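Local atomic coordinates of AB hydrolase-1 domain-containing protein (Streptococcus mutans, PDB entry 4L9A), a protein that probably acts as a carboxylesterase, hydrolysing ester bonds as a member of the alpha/beta hydrolase family. Residues Cys43-Ser48 and Tyr112-His117; Asp57-Ile62 and Tyr269-Glu274; Gly120-Leu125 and Glu142-Met147; Leu136-Leu141 and Ile233-Phe238. All coordinates share one frame; numbering follows the deposited sequence.

Contact 1. Residues Cys43-Ser48 and Tyr112-His117; sequences CFVFLS and YLLCVH
C43-S48 and Y112-H117 meet as parallel neighbours in the middle of the mixed sheet of the alpha/beta hydrolase fold, paired in register from C43 with Y112 to L47 with V116. Five backbone hydrogen bonds join them. The straightest, V45 N to L113 O, spans 2.8 Å at 174°, and C43 O, V45 O and L47 O accept in turn from L113 N, C115 N and H117 N. Side chains alternate between two faces. On the one carrying F44 and L113, L113 CB stands over the centre of the F44 ring, 4.1 Å from the centroid, a CH-pi contact, while L113 CD2 comes within 3.7 Å of F44 CZ. Further along this face C115 SG, set anti to its backbone N (chi1 179°), lies 4.7 Å from the centroid of the F46 ring in an oblique sulfur-aromatic contact. On the other face V45 and L114 run side by side, with CG1 of V45 3.6 Å from CD2 of L114. L47 CB lies 3.9 Å from V116 CG1, and A124 of helix 120-130 packs onto L114 and V116. Beyond the last bridge the chemistry changes: S48 OG bonds to T55 OG1, and H117 NE2 to H268 O. The pairing thus combines an apolar interior held by backbone bonds with polar groups gathered at the C-terminal ends of the strands, the edge where this fold carries its active site.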
loop_
_atom_site.group_PDB
_atom_site.type_symbol
_atom_site.label_atom_id
_atom_site.label_comp_id
_atom_site.label_asym_id
_atom_site.label_seq_id
_atom_site.Cartn_x
_atom_site.Cartn_y
_atom_site.Cartn_z
ATOM N N CYS A 43 5.283 -14.569 4.275
ATOM C CA CYS A 43 3.980 -13.992 3.990
ATOM C C CYS A 43 4.131 -12.654 3.274
ATOM O O CYS A 43 4.872 -11.775 3.730
ATOM C CB CYS A 43 3.193 -13.817 5.292
ATOM S SG CYS A 43 1.521 -13.166 5.086
ATOM N N PHE A 44 3.440 -12.511 2.149
ATOM C CA PHE A 44 3.327 -11.209 1.495
ATOM C C PHE A 44 2.252 -10.361 2.141
ATOM O O PHE A 44 1.053 -10.681 2.074
ATOM C CB PHE A 44 3.074 -11.359 -0.004
ATOM C CG PHE A 44 4.334 -11.330 -0.833
ATOM C CD1 PHE A 44 4.616 -10.252 -1.661
ATOM C CD2 PHE A 44 5.247 -12.369 -0.760
ATOM C CE1 PHE A 44 5.789 -10.226 -2.420
ATOM C CE2 PHE A 44 6.412 -12.350 -1.511
ATOM C CZ PHE A 44 6.679 -11.278 -2.342
ATOM N N VAL A 45 2.694 -9.281 2.778
ATOM C CA VAL A 45 1.815 -8.361 3.471
ATOM C C VAL A 45 1.547 -7.146 2.578
ATOM O O VAL A 45 2.486 -6.484 2.117
ATOM C CB VAL A 45 2.456 -7.888 4.791
ATOM C CG1 VAL A 45 1.582 -6.840 5.455
ATOM C CG2 VAL A 45 2.724 -9.081 5.729
ATOM N N PHE A 46 0.274 -6.852 2.340
ATOM C CA PHE A 46 -0.105 -5.746 1.456
ATOM C C PHE A 46 -0.731 -4.575 2.191
ATOM O O PHE A 46 -1.626 -4.747 3.032
ATOM C CB PHE A 46 -1.089 -6.233 0.383
ATOM C CG PHE A 46 -0.518 -7.281 -0.523
ATOM C CD1 PHE A 46 0.099 -6.925 -1.716
ATOM C CD2 PHE A 46 -0.583 -8.624 -0.179
ATOM C CE1 PHE A 46 0.628 -7.896 -2.551
ATOM C CE2 PHE A 46 -0.054 -9.602 -1.010
ATOM C CZ PHE A 46 0.556 -9.241 -2.191
ATOM N N LEU A 47 -0.281 -3.375 1.843
ATOM C CA LEU A 47 -0.878 -2.150 2.338
ATOM C C LEU A 47 -1.180 -1.237 1.155
ATOM O O LEU A 47 -0.352 -1.057 0.266
ATOM C CB LEU A 47 0.053 -1.426 3.313
ATOM C CG LEU A 47 0.495 -2.128 4.595
ATOM C CD1 LEU A 47 1.592 -1.309 5.289
ATOM C CD2 LEU A 47 -0.700 -2.390 5.540
ATOM N N SER A 48 -2.374 -0.661 1.164
ATOM C CA SER A 48 -2.828 0.182 0.081
ATOM C C SER A 48 -2.395 1.624 0.284
ATOM O O SER A 48 -1.849 1.992 1.336
ATOM C CB SER A 48 -4.355 0.095 -0.023
ATOM O OG SER A 48 -4.715 -1.220 -0.385
ATOM N N TYR A 112 8.336 -12.257 6.390
ATOM C CA TYR A 112 7.422 -11.595 5.475
ATOM C C TYR A 112 8.125 -10.661 4.496
ATOM O O TYR A 112 9.282 -10.277 4.693
ATOM C CB TYR A 112 6.393 -10.794 6.268
ATOM C CG TYR A 112 6.989 -9.609 6.988
ATOM C CD1 TYR A 112 7.701 -9.774 8.175
ATOM C CD2 TYR A 112 6.852 -8.329 6.480
ATOM C CE1 TYR A 112 8.253 -8.685 8.841
ATOM C CE2 TYR A 112 7.399 -7.229 7.132
ATOM C CZ TYR A 112 8.100 -7.412 8.309
ATOM O OH TYR A 112 8.638 -6.318 8.955
ATOM N N LEU A 113 7.406 -10.318 3.435
ATOM C CA LEU A 113 7.761 -9.193 2.577
ATOM C C LEU A 113 6.584 -8.239 2.600
ATOM O O LEU A 113 5.429 -8.665 2.637
ATOM C CB LEU A 113 8.034 -9.644 1.144
ATOM C CG LEU A 113 9.339 -10.399 0.892
ATOM C CD1 LEU A 113 9.171 -11.867 1.245
ATOM C CD2 LEU A 113 9.757 -10.242 -0.563
ATOM N N LEU A 114 6.881 -6.948 2.621
ATOM C CA LEU A 114 5.856 -5.921 2.554
ATOM C C LEU A 114 5.717 -5.453 1.114
ATOM O O LEU A 114 6.720 -5.182 0.450
ATOM C CB LEU A 114 6.249 -4.735 3.429
ATOM C CG LEU A 114 5.700 -4.758 4.851
ATOM C CD1 LEU A 114 6.441 -3.768 5.748
ATOM C CD2 LEU A 114 4.203 -4.480 4.817
ATOM N N CYS A 115 4.479 -5.356 0.638
ATOM C CA CYS A 115 4.200 -4.826 -0.690
ATOM C C CYS A 115 3.189 -3.711 -0.509
ATOM O O CYS A 115 2.083 -3.941 -0.026
ATOM C CB CYS A 115 3.637 -5.919 -1.613
ATOM S SG CYS A 115 3.220 -5.352 -3.313
ATOM N N VAL A 116 3.569 -2.490 -0.862
ATOM C CA VAL A 116 2.690 -1.358 -0.592
ATOM C C VAL A 116 2.563 -0.451 -1.795
ATOM O O VAL A 116 3.447 -0.415 -2.677
ATOM C CB VAL A 116 3.194 -0.527 0.617
ATOM C CG1 VAL A 116 3.583 -1.441 1.763
ATOM C CG2 VAL A 116 4.405 0.354 0.207
ATOM N N HIS A 117 1.459 0.286 -1.821
ATOM C CA HIS A 117 1.268 1.357 -2.785
ATOM C C HIS A 117 1.226 2.683 -2.043
ATOM O O HIS A 117 0.626 2.779 -0.973
ATOM C CB HIS A 117 -0.041 1.151 -3.559
ATOM C CG HIS A 117 -0.319 2.215 -4.568
ATOM N ND1 HIS A 117 -1.471 2.976 -4.558
ATOM C CD2 HIS A 117 0.411 2.657 -5.621
ATOM C CE1 HIS A 117 -1.442 3.830 -5.565
ATOM N NE2 HIS A 117 -0.307 3.659 -6.225
#

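Contact 2. Residues Asp57-Ile62 and Tyr269-Glu274; sequences DNFANI and YLHWSE
H271 projects from the short helix 270-273 onto N58, F59 and I62, joining a C-terminal part of the alpha/beta hydrolase fold to the two consecutive short helices 55-58 and 60-63 that follow strand 43-47. Its CG lies between the backbone N and the carbonyl carbon, the crowded position (chi1 59°). CB touches F59 CE1 at 3.7 Å and, beside it, I62 CD1 at 4.0 Å. CG stays near F59 CE1, and CD2 stands over one face of the F59 ring, offset toward its rim; the two rings are oblique, their planes 41° apart. CE1 packs against CG of H117. At the tip, NE2 donates to N58 OD1 over 2.8 Å. That oxygen lies in the imidazole plane, whereas NE2 approaches from above the N58 amide plane, 43° out of it. The amide and imidazole planes are close to perpendicular. N58 OD1 takes a second bond from W272 NE1, at 2.9 Å, so two ring N-H groups grip one oxygen, and with N58 ND2 bound to S48 OG the amide is fixed at both ends. CD1 of W272 in turn lies over one face of the H271 ring, toward its rim. A water ties the backbones together as well, donating to N58 O and H271 O while accepting from N61 N. H185 O is a further partner of N61 ND2. N61 ND2 also donates to W272 O at 2.9 Å, arriving in the carbonyl plane on a lone pair.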
loop_
_atom_site.group_PDB
_atom_site.type_symbol
_atom_site.label_atom_id
_atom_site.label_comp_id
_atom_site.label_asym_id
_atom_site.label_seq_id
_atom_site.Cartn_x
_atom_site.Cartn_y
_atom_site.Cartn_z
ATOM N N ASP A 57 -8.635 -6.694 -3.048
ATOM C CA ASP A 57 -9.169 -6.342 -4.364
ATOM C C ASP A 57 -8.150 -5.470 -5.101
ATOM O O ASP A 57 -7.865 -5.661 -6.296
ATOM C CB ASP A 57 -10.456 -5.524 -4.216
ATOM C CG ASP A 57 -11.604 -6.314 -3.595
ATOM O OD1 ASP A 57 -11.602 -7.550 -3.715
ATOM O OD2 ASP A 57 -12.519 -5.692 -2.997
ATOM N N ASN A 58 -7.635 -4.487 -4.371
ATOM C CA ASN A 58 -6.684 -3.512 -4.898
ATOM C C ASN A 58 -5.460 -4.212 -5.504
ATOM O O ASN A 58 -4.988 -3.840 -6.577
ATOM C CB ASN A 58 -6.276 -2.562 -3.751
ATOM C CG ASN A 58 -5.489 -1.334 -4.226
ATOM O OD1 ASN A 58 -5.531 -0.963 -5.393
ATOM N ND2 ASN A 58 -4.777 -0.694 -3.298
ATOM N N PHE A 59 -4.987 -5.260 -4.830
ATOM C CA PHE A 59 -3.765 -5.956 -5.216
ATOM C C PHE A 59 -4.014 -7.300 -5.905
ATOM O O PHE A 59 -3.115 -8.136 -5.984
ATOM C CB PHE A 59 -2.876 -6.156 -3.985
ATOM C CG PHE A 59 -2.148 -4.909 -3.555
ATOM C CD1 PHE A 59 -0.949 -4.547 -4.169
ATOM C CD2 PHE A 59 -2.646 -4.110 -2.537
ATOM C CE1 PHE A 59 -0.269 -3.387 -3.782
ATOM C CE2 PHE A 59 -1.971 -2.948 -2.139
ATOM C CZ PHE A 59 -0.785 -2.590 -2.763
ATOM N N ALA A 60 -5.224 -7.498 -6.417
ATOM C CA ALA A 60 -5.610 -8.792 -6.986
ATOM C C ALA A 60 -4.648 -9.312 -8.053
ATOM O O ALA A 60 -4.321 -10.505 -8.085
ATOM C CB ALA A 60 -7.042 -8.727 -7.540
ATOM N N ASN A 61 -4.199 -8.416 -8.926
ATOM C CA ASN A 61 -3.292 -8.784 -10.011
ATOM C C ASN A 61 -1.904 -9.240 -9.547
ATOM O O ASN A 61 -1.185 -9.906 -10.292
ATOM C CB ASN A 61 -3.160 -7.637 -11.021
ATOM C CG ASN A 61 -4.424 -7.427 -11.844
ATOM O OD1 ASN A 61 -5.291 -8.306 -11.914
ATOM N ND2 ASN A 61 -4.530 -6.262 -12.481
ATOM N N ILE A 62 -1.514 -8.871 -8.329
ATOM C CA ILE A 62 -0.276 -9.415 -7.763
ATOM C C ILE A 62 -0.557 -10.711 -6.983
ATOM O O ILE A 62 0.116 -11.738 -7.168
ATOM C CB ILE A 62 0.446 -8.391 -6.866
ATOM C CG1 ILE A 62 0.943 -7.205 -7.716
ATOM C CG2 ILE A 62 1.619 -9.066 -6.156
ATOM C CD1 ILE A 62 1.548 -6.048 -6.905
ATOM N N TYR A 269 -0.810 3.857 -10.578
ATOM C CA TYR A 269 -1.332 2.581 -10.094
ATOM C C TYR A 269 -0.613 1.383 -10.703
ATOM O O TYR A 269 -1.212 0.561 -11.407
ATOM C CB TYR A 269 -2.856 2.506 -10.309
ATOM C CG TYR A 269 -3.621 3.398 -9.348
ATOM C CD1 TYR A 269 -3.743 4.767 -9.578
ATOM C CD2 TYR A 269 -4.199 2.873 -8.193
ATOM C CE1 TYR A 269 -4.437 5.590 -8.683
ATOM C CE2 TYR A 269 -4.893 3.683 -7.300
ATOM C CZ TYR A 269 -5.006 5.036 -7.552
ATOM O OH TYR A 269 -5.687 5.830 -6.660
ATOM N N LEU A 270 0.678 1.283 -10.407
ATOM C CA LEU A 270 1.534 0.289 -11.045
ATOM C C LEU A 270 1.181 -1.118 -10.579
ATOM O O LEU A 270 1.377 -2.087 -11.310
ATOM C CB LEU A 270 3.013 0.610 -10.782
ATOM C CG LEU A 270 3.411 2.010 -11.253
ATOM C CD1 LEU A 270 4.920 2.274 -11.035
ATOM C CD2 LEU A 270 3.035 2.214 -12.723
ATOM N N HIS A 271 0.650 -1.225 -9.364
ATOM C CA HIS A 271 0.204 -2.525 -8.853
ATOM C C HIS A 271 -1.003 -3.070 -9.603
ATOM O O HIS A 271 -1.314 -4.251 -9.492
ATOM C CB HIS A 271 -0.106 -2.467 -7.359
ATOM C CG HIS A 271 -1.173 -1.483 -7.007
ATOM N ND1 HIS A 271 -1.053 -0.137 -7.263
ATOM C CD2 HIS A 271 -2.381 -1.651 -6.415
ATOM C CE1 HIS A 271 -2.140 0.488 -6.844
ATOM N NE2 HIS A 271 -2.962 -0.408 -6.327
ATOM N N TRP A 272 -1.674 -2.218 -10.370
ATOM C CA TRP A 272 -2.726 -2.678 -11.269
ATOM C C TRP A 272 -2.207 -3.117 -12.635
ATOM O O TRP A 272 -2.664 -4.121 -13.187
ATOM C CB TRP A 272 -3.741 -1.566 -11.510
ATOM C CG TRP A 272 -4.568 -1.215 -10.316
ATOM C CD1 TRP A 272 -4.542 -1.811 -9.083
ATOM C CD2 TRP A 272 -5.552 -0.175 -10.243
ATOM N NE1 TRP A 272 -5.447 -1.199 -8.247
ATOM C CE2 TRP A 272 -6.080 -0.194 -8.934
ATOM C CE3 TRP A 272 -6.033 0.773 -11.161
ATOM C CZ2 TRP A 272 -7.083 0.691 -8.520
ATOM C CZ3 TRP A 272 -7.030 1.647 -10.750
ATOM C CH2 TRP A 272 -7.536 1.605 -9.434
ATOM N N SER A 273 -1.273 -2.342 -13.187
ATOM C CA SER A 273 -0.923 -2.446 -14.607
ATOM C C SER A 273 0.436 -3.094 -14.916
ATOM O O SER A 273 0.695 -3.495 -16.057
ATOM C CB SER A 273 -0.947 -1.046 -15.241
ATOM O OG SER A 273 -0.023 -0.191 -14.582
ATOM N N GLU A 274 1.321 -3.176 -13.929
ATOM C CA GLU A 274 2.681 -3.630 -14.222
ATOM C C GLU A 274 3.055 -4.923 -13.496
ATOM O O GLU A 274 4.221 -5.126 -13.142
ATOM C CB GLU A 274 3.687 -2.513 -13.912
ATOM C CG GLU A 274 3.442 -1.217 -14.690
ATOM C CD GLU A 274 3.508 -1.408 -16.194
ATOM O OE1 GLU A 274 4.307 -2.248 -16.660
ATOM O OE2 GLU A 274 2.751 -0.723 -16.915
HETATM O O HOH W 1 -3.668 -5.546 -8.585
#

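Contact 3. Residues Gly120-Leu125 and Glu142-Met147; sequences GGFAAL and EPTTVM
F122 sets its ring against T144 and V146, so that the N-terminal part of helix 120-130 meets the chain that leaves strand 134-141. The Phe side chain crosses those of T144 and V146 at about a right angle, and the two partners use different parts of the ring. The carbonyl oxygen T144 O stands over one face, offset toward the rim and 3.6 Å from F122 CZ. T144 CG2, placed anti to its own backbone N, reaches F122 CE2 at 3.7 Å. V146 CG2 instead comes in at the edge, near the ring plane, 4.1 Å from F122 CE1. No hydrogen bond links the two segments: this is packing of an aromatic ring on a methyl, a carbonyl and a valine branch. The absence of a side chain on G121 lets the helix backbone come close to P143, with G121 CA 4.3 Å from P143 CB. T144 O does have a polar partner, Y252 OH. T145 sits at the N-cap of helix 146-151, where its OG1 bonds to I148 N and to E246 OE2. The segment 120-125 follows the turn after strand 111-117, the position of the nucleophile elbow in alpha/beta hydrolases, and T144 OG1 has a weak hydrogen bond to S118 OG in that turn. Around the contact, F122 also meets L93 of helix 93-106 and F225, A123 rests on W96 and I100 of helix 93-106, and T145 touches Y247 of helix 244-248.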
loop_
_atom_site.group_PDB
_atom_site.type_symbol
_atom_site.label_atom_id
_atom_site.label_comp_id
_atom_site.label_asym_id
_atom_site.label_seq_id
_atom_site.Cartn_x
_atom_site.Cartn_y
_atom_site.Cartn_z
ATOM N N GLY A 120 0.982 3.780 1.920
ATOM C CA GLY A 120 1.347 2.591 2.676
ATOM C C GLY A 120 2.838 2.518 2.986
ATOM O O GLY A 120 3.263 1.767 3.868
ATOM N N GLY A 121 3.637 3.296 2.256
ATOM C CA GLY A 121 5.074 3.338 2.499
ATOM C C GLY A 121 5.451 3.792 3.908
ATOM O O GLY A 121 6.406 3.272 4.504
ATOM N N PHE A 122 4.711 4.753 4.455
ATOM C CA PHE A 122 5.061 5.297 5.773
ATOM C C PHE A 122 4.946 4.249 6.886
ATOM O O PHE A 122 5.872 4.069 7.679
ATOM C CB PHE A 122 4.245 6.561 6.086
ATOM C CG PHE A 122 4.662 7.768 5.262
ATOM C CD1 PHE A 122 5.931 8.304 5.398
ATOM C CD2 PHE A 122 3.791 8.353 4.358
ATOM C CE1 PHE A 122 6.321 9.400 4.653
ATOM C CE2 PHE A 122 4.191 9.467 3.594
ATOM C CZ PHE A 122 5.447 9.977 3.751
ATOM N N ALA A 123 3.812 3.560 6.949
ATOM C CA ALA A 123 3.665 2.463 7.906
ATOM C C ALA A 123 4.730 1.396 7.656
ATOM O O ALA A 123 5.330 0.884 8.586
ATOM C CB ALA A 123 2.255 1.851 7.821
ATOM N N ALA A 124 4.964 1.074 6.385
ATOM C CA ALA A 124 5.886 -0.003 6.031
ATOM C C ALA A 124 7.277 0.222 6.612
ATOM O O ALA A 124 7.914 -0.702 7.114
ATOM C CB ALA A 124 5.952 -0.167 4.498
ATOM N N LEU A 125 7.761 1.457 6.542
ATOM C CA LEU A 125 9.088 1.748 7.063
ATOM C C LEU A 125 9.164 1.468 8.569
ATOM O O LEU A 125 10.140 0.905 9.053
ATOM C CB LEU A 125 9.477 3.189 6.737
ATOM C CG LEU A 125 9.732 3.414 5.244
ATOM C CD1 LEU A 125 9.672 4.901 4.907
ATOM C CD2 LEU A 125 11.095 2.813 4.865
ATOM N N GLU A 142 5.335 3.100 -6.276
ATOM C CA GLU A 142 5.318 4.539 -5.982
ATOM C C GLU A 142 4.996 4.872 -4.517
ATOM O O GLU A 142 4.063 5.626 -4.212
ATOM C CB GLU A 142 4.401 5.290 -6.964
ATOM C CG GLU A 142 5.048 5.360 -8.367
ATOM C CD GLU A 142 4.421 6.376 -9.297
ATOM O OE1 GLU A 142 3.426 7.043 -8.919
ATOM O OE2 GLU A 142 4.928 6.495 -10.434
ATOM N N PRO A 143 5.768 4.287 -3.598
ATOM C CA PRO A 143 5.562 4.597 -2.179
ATOM C C PRO A 143 5.788 6.084 -1.931
ATOM O O PRO A 143 6.683 6.682 -2.538
ATOM C CB PRO A 143 6.633 3.758 -1.473
ATOM C CG PRO A 143 7.703 3.559 -2.516
ATOM C CD PRO A 143 6.961 3.455 -3.830
ATOM N N THR A 144 4.972 6.674 -1.064
ATOM C CA THR A 144 5.014 8.107 -0.831
ATOM C C THR A 144 6.308 8.504 -0.117
ATOM O O THR A 144 6.591 7.998 0.972
ATOM C CB THR A 144 3.779 8.563 -0.015
ATOM O OG1 THR A 144 2.592 8.019 -0.612
ATOM C CG2 THR A 144 3.683 10.088 -0.007
ATOM N N THR A 145 7.098 9.388 -0.735
ATOM C CA THR A 145 8.329 9.880 -0.110
ATOM C C THR A 145 8.077 11.098 0.771
ATOM O O THR A 145 7.112 11.848 0.569
ATOM C CB THR A 145 9.394 10.298 -1.139
ATOM O OG1 THR A 145 8.858 11.323 -1.994
ATOM C CG2 THR A 145 9.860 9.104 -1.970
ATOM N N VAL A 146 8.965 11.304 1.737
ATOM C CA VAL A 146 8.896 12.485 2.577
ATOM C C VAL A 146 8.971 13.719 1.678
ATOM O O VAL A 146 8.269 14.706 1.904
ATOM C CB VAL A 146 10.037 12.515 3.601
ATOM C CG1 VAL A 146 10.087 13.862 4.286
ATOM C CG2 VAL A 146 9.863 11.388 4.619
HETATM N N MSE A 147 9.790 13.644 0.634
HETATM C CA MSE A 147 9.885 14.750 -0.310
HETATM C C MSE A 147 8.538 15.093 -0.946
HETATM O O MSE A 147 8.084 16.234 -0.862
HETATM C CB MSE A 147 10.903 14.454 -1.405
HETATM C CG MSE A 147 11.187 15.654 -2.300
HETATM SE SE MSE A 147 11.807 15.097 -4.064
HETATM C CE MSE A 147 10.064 14.753 -4.883
#

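Contact 4. Residues Leu136-Leu141 and Ile233-Phe238; sequences LGFIGL and IPSIVF
L141 and F238 lie side by side at one end of a parallel strand pair, and I139 and I236 do the same further back on that face. The L141 CD1 methyl settles against the root of the aromatic side chain, 3.7 Å from F238 CD1 and nearly as close to F238 CB. I139 CD1 lodges against CB and CG1 of I236, 3.9 Å from each. On the opposite face F138, its CG anti to the backbone N (chi1 175°), swings its ring over G140 and fills the hollow above that glycine. The edge of the ring faces strand 235-239: F138 CD2 comes within 3.4 Å of S235 OG, and CE2 within 4.3 Å of V237 CG2. S235 OG itself is hydrogen-bonded to Y252 O. At the entry to the pair I233 CG2 rests on the G137 backbone, 3.8 Å from G137 CA, and P234 brings its ring up to the L136 carbonyl, with CD 3.2 Å from L136 O. Four backbone hydrogen bonds stitch the strands, the straightest from F238 N to G140 O at 175°. Helix 275-287 packs on L141 and F238, and helix 120-130 on F138. Between the two strands the chain makes a long, largely helical excursion with no strand in it, consistent with the cap inserted between neighbouring parallel strands of the sheet in many alpha/beta hydrolases.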
loop_
_atom_site.group_PDB
_atom_site.type_symbol
_atom_site.label_atom_id
_atom_site.label_comp_id
_atom_site.label_asym_id
_atom_site.label_seq_id
_atom_site.Cartn_x
_atom_site.Cartn_y
_atom_site.Cartn_z
ATOM N N LEU A 136 11.936 -9.944 4.775
ATOM C CA LEU A 136 12.830 -10.405 3.709
ATOM C C LEU A 136 12.937 -9.438 2.523
ATOM O O LEU A 136 13.792 -9.614 1.653
ATOM C CB LEU A 136 12.382 -11.767 3.189
ATOM C CG LEU A 136 12.327 -12.868 4.246
ATOM C CD1 LEU A 136 11.726 -14.129 3.662
ATOM C CD2 LEU A 136 13.712 -13.133 4.797
ATOM N N GLY A 137 12.070 -8.440 2.469
ATOM C CA GLY A 137 12.053 -7.563 1.316
ATOM C C GLY A 137 10.947 -6.536 1.356
ATOM O O GLY A 137 9.900 -6.735 1.985
ATOM N N PHE A 138 11.186 -5.426 0.670
ATOM C CA PHE A 138 10.178 -4.392 0.491
ATOM C C PHE A 138 9.883 -4.250 -0.994
ATOM O O PHE A 138 10.803 -4.174 -1.800
ATOM C CB PHE A 138 10.671 -3.060 1.057
ATOM C CG PHE A 138 9.734 -1.908 0.797
ATOM C CD1 PHE A 138 8.565 -1.767 1.533
ATOM C CD2 PHE A 138 10.033 -0.962 -0.179
ATOM C CE1 PHE A 138 7.694 -0.709 1.300
ATOM C CE2 PHE A 138 9.176 0.089 -0.422
ATOM C CZ PHE A 138 7.998 0.221 0.316
ATOM N N ILE A 139 8.603 -4.237 -1.349
ATOM C CA ILE A 139 8.183 -4.043 -2.730
ATOM C C ILE A 139 7.308 -2.799 -2.769
ATOM O O ILE A 139 6.203 -2.784 -2.229
ATOM C CB ILE A 139 7.379 -5.247 -3.266
ATOM C CG1 ILE A 139 8.099 -6.572 -2.961
ATOM C CG2 ILE A 139 7.109 -5.088 -4.748
ATOM C CD1 ILE A 139 9.473 -6.693 -3.593
ATOM N N GLY A 140 7.801 -1.726 -3.365
ATOM C CA GLY A 140 7.039 -0.493 -3.311
ATOM C C GLY A 140 6.566 -0.041 -4.674
ATOM O O GLY A 140 7.357 0.092 -5.604
ATOM N N LEU A 141 5.268 0.182 -4.791
ATOM C CA LEU A 141 4.702 0.764 -5.991
ATOM C C LEU A 141 4.464 2.247 -5.724
ATOM O O LEU A 141 3.527 2.609 -5.018
ATOM C CB LEU A 141 3.397 0.057 -6.375
ATOM C CG LEU A 141 3.475 -1.450 -6.662
ATOM C CD1 LEU A 141 4.742 -1.846 -7.423
ATOM C CD2 LEU A 141 3.354 -2.262 -5.366
ATOM N N ILE A 233 17.806 -5.162 4.319
ATOM C CA ILE A 233 16.583 -5.579 3.642
ATOM C C ILE A 233 16.565 -5.106 2.197
ATOM O O ILE A 233 16.636 -3.907 1.944
ATOM C CB ILE A 233 15.339 -4.987 4.331
ATOM C CG1 ILE A 233 15.206 -5.519 5.765
ATOM C CG2 ILE A 233 14.086 -5.287 3.517
ATOM C CD1 ILE A 233 14.114 -4.813 6.553
ATOM N N PRO A 234 16.429 -6.042 1.245
ATOM C CA PRO A 234 16.344 -5.634 -0.162
ATOM C C PRO A 234 15.054 -4.882 -0.442
ATOM O O PRO A 234 13.999 -5.198 0.126
ATOM C CB PRO A 234 16.364 -6.959 -0.937
ATOM C CG PRO A 234 16.356 -8.052 0.080
ATOM C CD PRO A 234 16.143 -7.470 1.436
ATOM N N SER A 235 15.151 -3.894 -1.322
ATOM C CA SER A 235 14.027 -3.053 -1.684
ATOM C C SER A 235 13.875 -3.040 -3.194
ATOM O O SER A 235 14.827 -2.732 -3.913
ATOM C CB SER A 235 14.268 -1.627 -1.187
ATOM O OG SER A 235 13.179 -0.782 -1.504
ATOM N N ILE A 236 12.684 -3.374 -3.683
ATOM C CA ILE A 236 12.407 -3.225 -5.105
ATOM C C ILE A 236 11.339 -2.148 -5.261
ATOM O O ILE A 236 10.193 -2.327 -4.828
ATOM C CB ILE A 236 11.915 -4.526 -5.769
ATOM C CG1 ILE A 236 12.806 -5.719 -5.400
ATOM C CG2 ILE A 236 11.872 -4.346 -7.284
ATOM C CD1 ILE A 236 14.162 -5.669 -6.025
ATOM N N VAL A 237 11.720 -1.018 -5.847
ATOM C CA VAL A 237 10.788 0.097 -6.016
ATOM C C VAL A 237 10.453 0.271 -7.496
ATOM O O VAL A 237 11.346 0.237 -8.354
ATOM C CB VAL A 237 11.366 1.401 -5.412
ATOM C CG1 VAL A 237 10.519 2.626 -5.777
ATOM C CG2 VAL A 237 11.489 1.261 -3.906
ATOM N N PHE A 238 9.162 0.420 -7.786
ATOM C CA PHE A 238 8.674 0.682 -9.135
ATOM C C PHE A 238 8.069 2.070 -9.170
ATOM O O PHE A 238 7.286 2.439 -8.294
ATOM C CB PHE A 238 7.576 -0.325 -9.539
ATOM C CG PHE A 238 8.058 -1.742 -9.647
ATOM C CD1 PHE A 238 8.245 -2.515 -8.506
ATOM C CD2 PHE A 238 8.306 -2.309 -10.884
ATOM C CE1 PHE A 238 8.690 -3.832 -8.597
ATOM C CE2 PHE A 238 8.751 -3.623 -10.988
ATOM C CZ PHE A 238 8.948 -4.382 -9.846
#

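How the contacts relate
Contacts 1 and 4 belong to the same sheet, their centres about 9 Å apart, with strands 111-117 and 134-141 as immediate neighbours; four parallel strands thus run in the order 43-47, 111-117, 134-141, 235-239. Contact 3 lies about 12 Å from contact 1 and about 11 Å from contact 4, centre to centre, between helix 120-130 and the chain leaving strand 134-141. Contact 2 sits at the C-terminal ends of the strands, about 17 Å from contact 3 between centres. Along the chain 43-48 comes first and 269-274 last, and the segments of contact 2 span those of contacts 3 and 4. Contact 2 and the C-terminal ends of contact 1 thus converge where alpha/beta hydrolases typically build their active site.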